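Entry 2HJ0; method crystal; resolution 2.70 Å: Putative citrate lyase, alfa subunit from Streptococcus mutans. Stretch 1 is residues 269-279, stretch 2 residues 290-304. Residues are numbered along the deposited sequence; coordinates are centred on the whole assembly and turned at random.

Stretch 1 (269-279) YYKEGFSFQTG
Stretch 2, residues 290-304: FMREQMIKDDIKANF

The carboxylate of Glu272 reaches back to the main chain of the other stretch rather than to a basic side chain: Lys301 N donates to Glu272 OE1 at 2.6 Å, while Gly273 N donates to Lys301 O at 2.5 Å, so Lys301 is held through both its amide and its carbonyl. Glu272 manages this with chi1 t and chi2 p, its CA-to-CB bond pointing sideways and its end coming nearer. The CA-to-CB bond of Lys301 points sideways; the side chain (t, t, p, t) then runs out to a bond elsewhere in the structure.

Stretch 1 presents these groups from a type II turn, Lys271 to Phe274, with Glu272 at phi/psi -52/135 and Gly273 at 71/35; the positive phi suits glycine. Beyond it the chain extends through Phe274 (-95/151), Ser275 (-107/161) and Phe276 (-166/164). Stretch 2 is already helical at Phe290 and stays so to Lys297, leaves helical geometry at Asp298 (-84/177), passes Asp299 (-113/22), and extends through Ile300 (-70/145), Lys301 (-131/135) and Ala302 (-83/145) before turning a corner at Asn303 (-74/-41); Phe304 is extended again (-164/160). The two extended segments run in the same direction, with CA-CA distances of 4.7 Å for Glu272-Ile300, 4.3 Å for Gly273-Ala302 and 5.2 Å for Ser275-Phe304. Asn303 N donates to Phe274 O at 3.2 Å; the bond from Phe276 N to Phe304 O, 3.4 Å, is weak.

Tyr270 (chi1 t, chi2 -107°) carries its hydroxyl to the end of the helix, where Tyr270 OH donates to Asp298 OD2 at 2.8 Å; the CA-to-CB bond of Asp298 (chi1 m) points toward stretch 1, which brings the carboxylate within reach. The same phenol packs tightly on Ile300 (p, p), with Tyr270 CZ 3.3 Å from Ile300 CG1.

Three buried phenylalanines, all chi1 p, line the apolar part. The CA-to-CB bond of Phe274 (chi2 94°) points away, but its ring comes back: Ala302 CB lies over one face, 3.7 Å from Phe274 CE2, and Ile300 CD1 sits at the edge, 3.4 Å from Phe274 CE2. Phe276 (chi2 -80°) meets the same methyl edge-on, Phe276 CE1 to Ala302 CB 3.7 Å, so the small alanine serves two rings. Met291 SE lies over one face of the Phe276 ring, 4.2 Å from Phe276 CD2; residue 291 is selenomethionine (chi1 -139°, chi2 t, chi3 m), and Met291 CE also touches Thr278 CG2 at 3.6 Å. Ser275 (chi1 p) lays its CB over the Phe304 ring (chi2 -88°), Ser275 CB to Phe304 CZ 3.4 Å, while its hydroxyl is satisfied elsewhere. Together the stretches bury 774 Å².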

ATOM      1  N   TYR A 269      30.918   7.660   9.971  1.00 14.81           N
ATOM      2  CA  TYR A 269      29.761   6.924   9.479  1.00 14.90           C
ATOM      3  C   TYR A 269      30.178   6.024   8.322  1.00 15.63           C
ATOM      4  O   TYR A 269      29.431   5.135   7.894  1.00 16.50           O
ATOM      5  CB  TYR A 269      28.689   7.904   9.015  1.00 13.27           C
ATOM      6  CG  TYR A 269      28.297   8.925  10.061  1.00 13.69           C
ATOM      7  CD1 TYR A 269      27.446   8.585  11.114  1.00 12.32           C
ATOM      8  CD2 TYR A 269      28.777  10.238   9.995  1.00 13.68           C
ATOM      9  CE1 TYR A 269      27.072   9.535  12.078  1.00 13.90           C
ATOM     10  CE2 TYR A 269      28.415  11.198  10.952  1.00 14.69           C
ATOM     11  CZ  TYR A 269      27.558  10.840  11.991  1.00 14.74           C
ATOM     12  OH  TYR A 269      27.178  11.779  12.926  1.00 13.65           O
ATOM     13  N   TYR A 270      31.379   6.265   7.812  1.00 14.08           N
ATOM     14  CA  TYR A 270      31.904   5.475   6.711  1.00 13.04           C
ATOM     15  C   TYR A 270      32.454   4.150   7.221  1.00 13.21           C
ATOM     16  O   TYR A 270      33.542   4.082   7.799  1.00 12.71           O
ATOM     17  CB  TYR A 270      33.001   6.246   5.980  1.00 12.34           C
ATOM     18  CG  TYR A 270      33.645   5.453   4.880  1.00  9.32           C
ATOM     19  CD1 TYR A 270      34.926   4.945   5.019  1.00  7.61           C
ATOM     20  CD2 TYR A 270      32.950   5.183   3.709  1.00  8.46           C
ATOM     21  CE1 TYR A 270      35.501   4.181   4.013  1.00  7.59           C
ATOM     22  CE2 TYR A 270      33.504   4.425   2.698  1.00  7.50           C
ATOM     23  CZ  TYR A 270      34.786   3.921   2.851  1.00  8.08           C
ATOM     24  OH  TYR A 270      35.345   3.151   1.851  1.00  6.40           O
ATOM     25  N   LYS A 271      31.671   3.100   7.003  1.00 13.60           N
ATOM     26  CA  LYS A 271      32.020   1.748   7.410  1.00 11.98           C
ATOM     27  C   LYS A 271      31.072   0.796   6.696  1.00 12.75           C
ATOM     28  O   LYS A 271      30.139   1.225   6.012  1.00 12.14           O
ATOM     29  CB  LYS A 271      31.904   1.605   8.937  1.00 11.36           C
ATOM     30  CG  LYS A 271      30.595   2.122   9.529  1.00 11.76           C
ATOM     31  CD  LYS A 271      30.443   1.796  11.011  1.00 10.22           C
ATOM     32  CE  LYS A 271      29.050   2.215  11.498  1.00 13.03           C
ATOM     33  NZ  LYS A 271      28.538   1.488  12.704  1.00 12.15           N
ATOM     34  N   GLU A 272      31.313  -0.497   6.833  1.00 13.90           N
ATOM     35  CA  GLU A 272      30.462  -1.481   6.175  1.00 15.04           C
ATOM     36  C   GLU A 272      28.973  -1.242   6.476  1.00 14.01           C
ATOM     37  O   GLU A 272      28.611  -0.967   7.614  1.00 14.21           O
ATOM     38  CB  GLU A 272      30.874  -2.875   6.637  1.00 16.49           C
ATOM     39  CG  GLU A 272      30.144  -3.993   5.950  1.00 18.01           C
ATOM     40  CD  GLU A 272      30.396  -4.003   4.462  1.00 19.11           C
ATOM     41  OE1 GLU A 272      31.460  -3.517   4.034  1.00 18.82           O
ATOM     42  OE2 GLU A 272      29.535  -4.515   3.722  1.00 20.75           O
ATOM     43  N   GLY A 273      28.132  -1.323   5.445  1.00 13.70           N
ATOM     44  CA  GLY A 273      26.693  -1.137   5.600  1.00 14.87           C
ATOM     45  C   GLY A 273      26.169   0.264   5.904  1.00 14.39           C
ATOM     46  O   GLY A 273      25.185   0.417   6.620  1.00 14.71           O
ATOM     47  N   PHE A 274      26.814   1.288   5.354  1.00 14.77           N
ATOM     48  CA  PHE A 274      26.411   2.673   5.590  1.00 13.93           C
ATOM     49  C   PHE A 274      25.493   3.110   4.455  1.00 12.87           C
ATOM     50  O   PHE A 274      25.609   2.606   3.346  1.00 13.12           O
ATOM     51  CB  PHE A 274      27.654   3.573   5.653  1.00 13.74           C
ATOM     52  CG  PHE A 274      28.211   3.923   4.307  1.00 14.05           C
ATOM     53  CD1 PHE A 274      27.833   5.104   3.679  1.00 14.16           C
ATOM     54  CD2 PHE A 274      29.066   3.051   3.639  1.00 13.01           C
ATOM     55  CE1 PHE A 274      28.295   5.419   2.399  1.00 13.86           C
ATOM     56  CE2 PHE A 274      29.537   3.353   2.352  1.00 12.82           C
ATOM     57  CZ  PHE A 274      29.151   4.539   1.731  1.00 13.23           C
ATOM     58  N   SER A 275      24.583   4.039   4.735  1.00 11.52           N
ATOM     59  CA  SER A 275      23.644   4.515   3.722  1.00  9.75           C
ATOM     60  C   SER A 275      24.005   5.915   3.260  1.00  8.61           C
ATOM     61  O   SER A 275      24.723   6.634   3.950  1.00  8.91           O
ATOM     62  CB  SER A 275      22.221   4.524   4.283  1.00  9.44           C
ATOM     63  OG  SER A 275      22.145   5.301   5.468  1.00  6.18           O
ATOM     64  N   PHE A 276      23.497   6.307   2.100  1.00  7.08           N
ATOM     65  CA  PHE A 276      23.788   7.629   1.585  1.00  8.39           C
ATOM     66  C   PHE A 276      22.876   8.042   0.435  1.00  9.88           C
ATOM     67  O   PHE A 276      22.209   7.216  -0.200  1.00  9.58           O
ATOM     68  CB  PHE A 276      25.232   7.697   1.096  1.00  8.07           C
ATOM     69  CG  PHE A 276      25.490   6.859  -0.118  1.00  8.35           C
ATOM     70  CD1 PHE A 276      25.682   5.490  -0.006  1.00  8.76           C
ATOM     71  CD2 PHE A 276      25.466   7.425  -1.379  1.00  7.88           C
ATOM     72  CE1 PHE A 276      25.838   4.702  -1.137  1.00  9.17           C
ATOM     73  CE2 PHE A 276      25.623   6.636  -2.513  1.00  8.99           C
ATOM     74  CZ  PHE A 276      25.807   5.275  -2.392  1.00  7.64           C
ATOM     75  N   GLN A 277      22.876   9.340   0.168  1.00 10.61           N
ATOM     76  CA  GLN A 277      22.107   9.901  -0.923  1.00 11.96           C
ATOM     77  C   GLN A 277      22.966  10.993  -1.555  1.00 11.69           C
ATOM     78  O   GLN A 277      23.506  11.847  -0.857  1.00  8.88           O
ATOM     79  CB  GLN A 277      20.787  10.490  -0.415  1.00 13.23           C
ATOM     80  CG  GLN A 277      19.930  11.069  -1.525  1.00 15.85           C
ATOM     81  CD  GLN A 277      18.736  11.842  -1.017  1.00 17.47           C
ATOM     82  OE1 GLN A 277      17.763  11.276  -0.520  1.00 20.29           O
ATOM     83  NE2 GLN A 277      18.812  13.154  -1.132  1.00 20.04           N
ATOM     84  N   THR A 278      23.123  10.934  -2.876  1.00 13.98           N
ATOM     85  CA  THR A 278      23.904  11.932  -3.602  1.00 14.78           C
ATOM     86  C   THR A 278      23.012  12.697  -4.553  1.00 13.96           C
ATOM     87  O   THR A 278      21.848  12.350  -4.757  1.00 14.26           O
ATOM     88  CB  THR A 278      25.042  11.308  -4.429  1.00 16.02           C
ATOM     89  OG1 THR A 278      24.516  10.251  -5.239  1.00 17.93           O
ATOM     90  CG2 THR A 278      26.128  10.767  -3.517  1.00 17.50           C
ATOM     91  N   GLY A 279      23.580  13.737  -5.147  1.00 14.89           N
ATOM     92  CA  GLY A 279      22.831  14.574  -6.063  1.00 15.03           C
ATOM     93  C   GLY A 279      22.415  13.926  -7.364  1.00 15.42           C
ATOM     94  O   GLY A 279      22.711  12.763  -7.641  1.00 14.03           O
ATOM     95  N   PHE A 290      34.282   9.472  -6.856  1.00 22.32           N
ATOM     96  CA  PHE A 290      35.390   9.397  -5.906  1.00 23.44           C
ATOM     97  C   PHE A 290      35.046   8.487  -4.745  1.00 23.71           C
ATOM     98  O   PHE A 290      35.901   7.774  -4.224  1.00 23.61           O
ATOM     99  CB  PHE A 290      35.749  10.796  -5.390  1.00 22.21           C
ATOM    100  CG  PHE A 290      36.082  11.761  -6.483  1.00 22.08           C
ATOM    101  CD1 PHE A 290      35.072  12.392  -7.196  1.00 22.18           C
ATOM    102  CD2 PHE A 290      37.404  11.984  -6.852  1.00 22.54           C
ATOM    103  CE1 PHE A 290      35.372  13.226  -8.265  1.00 23.07           C
ATOM    104  CE2 PHE A 290      37.719  12.815  -7.920  1.00 22.48           C
ATOM    105  CZ  PHE A 290      36.701  13.436  -8.630  1.00 23.53           C
HETATM  106  N   MSE A 291      33.781   8.508  -4.356  1.00 25.38           N
HETATM  107  CA  MSE A 291      33.315   7.688  -3.255  1.00 27.80           C
HETATM  108  C   MSE A 291      33.505   6.204  -3.597  1.00 27.34           C
HETATM  109  O   MSE A 291      34.052   5.439  -2.794  1.00 25.39           O
HETATM  110  CB  MSE A 291      31.843   7.989  -2.986  1.00 31.95           C
HETATM  111  CG  MSE A 291      31.475   8.057  -1.518  1.00 36.80           C
HETATM  112 SE   MSE A 291      29.571   8.214  -1.297  1.00 48.35          SE
HETATM  113  CE  MSE A 291      29.329   9.960  -2.104  1.00 42.46           C
ATOM    114  N   ARG A 292      33.050   5.819  -4.792  1.00 26.94           N
ATOM    115  CA  ARG A 292      33.164   4.444  -5.284  1.00 27.77           C
ATOM    116  C   ARG A 292      34.620   3.968  -5.194  1.00 28.38           C
ATOM    117  O   ARG A 292      34.903   2.903  -4.645  1.00 28.38           O
ATOM    118  CB  ARG A 292      32.677   4.350  -6.745  1.00 26.30           C
ATOM    119  CG  ARG A 292      32.609   2.921  -7.295  1.00 25.64           C
ATOM    120  CD  ARG A 292      32.078   2.865  -8.721  1.00 24.87           C
ATOM    121  NE  ARG A 292      33.138   3.062  -9.701  1.00 26.52           N
ATOM    122  CZ  ARG A 292      33.860   2.085 -10.242  1.00 26.51           C
ATOM    123  NH1 ARG A 292      33.632   0.821  -9.910  1.00 27.44           N
ATOM    124  NH2 ARG A 292      34.837   2.377 -11.097  1.00 25.46           N
ATOM    125  N   GLU A 293      35.529   4.771  -5.740  1.00 28.75           N
ATOM    126  CA  GLU A 293      36.951   4.476  -5.732  1.00 29.79           C
ATOM    127  C   GLU A 293      37.415   4.142  -4.315  1.00 29.08           C
ATOM    128  O   GLU A 293      38.076   3.134  -4.093  1.00 28.53           O
ATOM    129  CB  GLU A 293      37.724   5.684  -6.264  1.00 32.76           C
ATOM    130  CG  GLU A 293      39.189   5.421  -6.584  1.00 37.18           C
ATOM    131  CD  GLU A 293      39.970   6.706  -6.852  1.00 39.08           C
ATOM    132  OE1 GLU A 293      39.550   7.486  -7.740  1.00 39.75           O
ATOM    133  OE2 GLU A 293      41.007   6.931  -6.179  1.00 40.11           O
ATOM    134  N   GLN A 294      37.060   4.985  -3.356  1.00 29.41           N
ATOM    135  CA  GLN A 294      37.451   4.744  -1.978  1.00 30.01           C
ATOM    136  C   GLN A 294      36.783   3.513  -1.415  1.00 29.53           C
ATOM    137  O   GLN A 294      37.358   2.821  -0.583  1.00 29.38           O
ATOM    138  CB  GLN A 294      37.110   5.949  -1.104  1.00 31.50           C
ATOM    139  CG  GLN A 294      38.302   6.846  -0.798  1.00 33.06           C
ATOM    140  CD  GLN A 294      39.194   6.278   0.281  1.00 33.20           C
ATOM    141  OE1 GLN A 294      39.655   5.142   0.189  1.00 32.89           O
ATOM    142  NE2 GLN A 294      39.445   7.072   1.318  1.00 34.69           N
HETATM  143  N   MSE A 295      35.560   3.243  -1.853  1.00 29.77           N
HETATM  144  CA  MSE A 295      34.850   2.071  -1.362  1.00 30.00           C
HETATM  145  C   MSE A 295      35.492   0.815  -1.917  1.00 29.62           C
HETATM  146  O   MSE A 295      35.437  -0.241  -1.290  1.00 28.90           O
HETATM  147  CB  MSE A 295      33.383   2.109  -1.775  1.00 31.01           C
HETATM  148  CG  MSE A 295      32.558   3.169  -1.066  1.00 32.94           C
HETATM  149 SE   MSE A 295      30.799   3.385  -1.877  1.00 34.83          SE
HETATM  150  CE  MSE A 295      29.962   1.782  -1.148  1.00 33.19           C
ATOM    151  N   ILE A 296      36.085   0.934  -3.104  1.00 28.94           N
ATOM    152  CA  ILE A 296      36.748  -0.194  -3.731  1.00 27.27           C
ATOM    153  C   ILE A 296      38.104  -0.433  -3.052  1.00 27.64           C
ATOM    154  O   ILE A 296      38.426  -1.567  -2.728  1.00 26.32           O
ATOM    155  CB  ILE A 296      36.918   0.034  -5.251  1.00 25.21           C
ATOM    156  CG1 ILE A 296      35.557   0.014  -5.933  1.00 23.10           C
ATOM    157  CG2 ILE A 296      37.779  -1.058  -5.848  1.00 26.59           C
ATOM    158  CD1 ILE A 296      35.596   0.340  -7.405  1.00 21.71           C
ATOM    159  N   LYS A 297      38.880   0.628  -2.825  1.00 29.10           N
ATOM    160  CA  LYS A 297      40.175   0.496  -2.159  1.00 31.90           C
ATOM    161  C   LYS A 297      39.963  -0.329  -0.892  1.00 32.96           C
ATOM    162  O   LYS A 297      40.667  -1.315  -0.644  1.00 32.31           O
ATOM    163  CB  LYS A 297      40.745   1.867  -1.771  1.00 33.79           C
ATOM    164  CG  LYS A 297      41.007   2.824  -2.942  1.00 36.70           C
ATOM    165  CD  LYS A 297      41.650   4.141  -2.472  1.00 37.93           C
ATOM    166  CE  LYS A 297      41.738   5.165  -3.609  1.00 39.20           C
ATOM    167  NZ  LYS A 297      42.497   4.660  -4.799  1.00 38.68           N
ATOM    168  N   ASP A 298      38.992   0.104  -0.091  1.00 33.29           N
ATOM    169  CA  ASP A 298      38.618  -0.588   1.134  1.00 33.72           C
ATOM    170  C   ASP A 298      37.663  -1.656   0.619  1.00 34.43           C
ATOM    171  O   ASP A 298      37.389  -1.708  -0.574  1.00 35.93           O
ATOM    172  CB  ASP A 298      37.885   0.363   2.092  1.00 34.45           C
ATOM    173  CG  ASP A 298      38.670   1.644   2.366  1.00 35.13           C
ATOM    174  OD1 ASP A 298      39.846   1.549   2.769  1.00 36.42           O
ATOM    175  OD2 ASP A 298      38.112   2.750   2.177  1.00 35.20           O
ATOM    176  N   ASP A 299      37.156  -2.525   1.473  1.00 34.10           N
ATOM    177  CA  ASP A 299      36.245  -3.525   0.949  1.00 34.67           C
ATOM    178  C   ASP A 299      34.860  -3.279   1.512  1.00 33.56           C
ATOM    179  O   ASP A 299      34.017  -4.179   1.543  1.00 32.68           O
ATOM    180  CB  ASP A 299      36.742  -4.926   1.302  1.00 37.43           C
ATOM    181  CG  ASP A 299      36.124  -5.999   0.426  1.00 38.49           C
ATOM    182  OD1 ASP A 299      36.055  -5.783  -0.806  1.00 37.47           O
ATOM    183  OD2 ASP A 299      35.718  -7.055   0.970  1.00 40.17           O
ATOM    184  N   ILE A 300      34.640  -2.037   1.942  1.00 33.37           N
ATOM    185  CA  ILE A 300      33.367  -1.637   2.530  1.00 32.41           C
ATOM    186  C   ILE A 300      32.250  -1.588   1.494  1.00 30.75           C
ATOM    187  O   ILE A 300      32.461  -1.239   0.329  1.00 29.38           O
ATOM    188  CB  ILE A 300      33.458  -0.257   3.252  1.00 32.61           C
ATOM    189  CG1 ILE A 300      33.587   0.867   2.236  1.00 32.75           C
ATOM    190  CG2 ILE A 300      34.623  -0.240   4.229  1.00 32.47           C
ATOM    191  CD1 ILE A 300      32.261   1.405   1.774  1.00 32.08           C
ATOM    192  N   LYS A 301      31.055  -1.954   1.939  1.00 28.95           N
ATOM    193  CA  LYS A 301      29.890  -1.970   1.079  1.00 27.90           C
ATOM    194  C   LYS A 301      28.729  -1.252   1.765  1.00 26.22           C
ATOM    195  O   LYS A 301      28.465  -1.463   2.946  1.00 25.42           O
ATOM    196  CB  LYS A 301      29.505  -3.413   0.768  1.00 28.88           C
ATOM    197  CG  LYS A 301      28.797  -3.597  -0.547  1.00 30.06           C
ATOM    198  CD  LYS A 301      28.162  -4.981  -0.665  1.00 33.19           C
ATOM    199  CE  LYS A 301      27.017  -5.161   0.333  1.00 34.17           C
ATOM    200  NZ  LYS A 301      26.160  -6.351   0.035  1.00 34.99           N
ATOM    201  N   ALA A 302      28.047  -0.396   1.014  1.00 25.29           N
ATOM    202  CA  ALA A 302      26.915   0.358   1.541  1.00 24.38           C
ATOM    203  C   ALA A 302      25.652  -0.503   1.500  1.00 23.26           C
ATOM    204  O   ALA A 302      25.476  -1.296   0.578  1.00 22.76           O
ATOM    205  CB  ALA A 302      26.717   1.620   0.715  1.00 22.99           C
ATOM    206  N   ASN A 303      24.778  -0.344   2.492  1.00 22.76           N
ATOM    207  CA  ASN A 303      23.528  -1.104   2.542  1.00 22.84           C
ATOM    208  C   ASN A 303      22.488  -0.615   1.527  1.00 21.35           C
ATOM    209  O   ASN A 303      21.793  -1.423   0.915  1.00 22.34           O
ATOM    210  CB  ASN A 303      22.919  -1.063   3.948  1.00 24.97           C
ATOM    211  CG  ASN A 303      22.620   0.354   4.420  1.00 26.49           C
ATOM    212  OD1 ASN A 303      22.029   0.551   5.483  1.00 26.24           O
ATOM    213  ND2 ASN A 303      23.031   1.347   3.633  1.00 27.52           N
ATOM    214  N   PHE A 304      22.358   0.696   1.357  1.00 18.36           N
ATOM    215  CA  PHE A 304      21.409   1.220   0.380  1.00 16.87           C
ATOM    216  C   PHE A 304      21.639   2.677   0.011  1.00 15.28           C
ATOM    217  O   PHE A 304      22.291   3.425   0.735  1.00 13.57           O
ATOM    218  CB  PHE A 304      19.954   1.053   0.863  1.00 15.56           C
ATOM    219  CG  PHE A 304      19.572   1.984   1.986  1.00 14.66           C
ATOM    220  CD1 PHE A 304      19.795   1.627   3.309  1.00 13.75           C
ATOM    221  CD2 PHE A 304      19.033   3.235   1.720  1.00 12.48           C
ATOM    222  CE1 PHE A 304      19.489   2.500   4.343  1.00 11.44           C
ATOM    223  CE2 PHE A 304      18.729   4.113   2.756  1.00 10.18           C
ATOM    224  CZ  PHE A 304      18.955   3.742   4.063  1.00 10.18           C
TER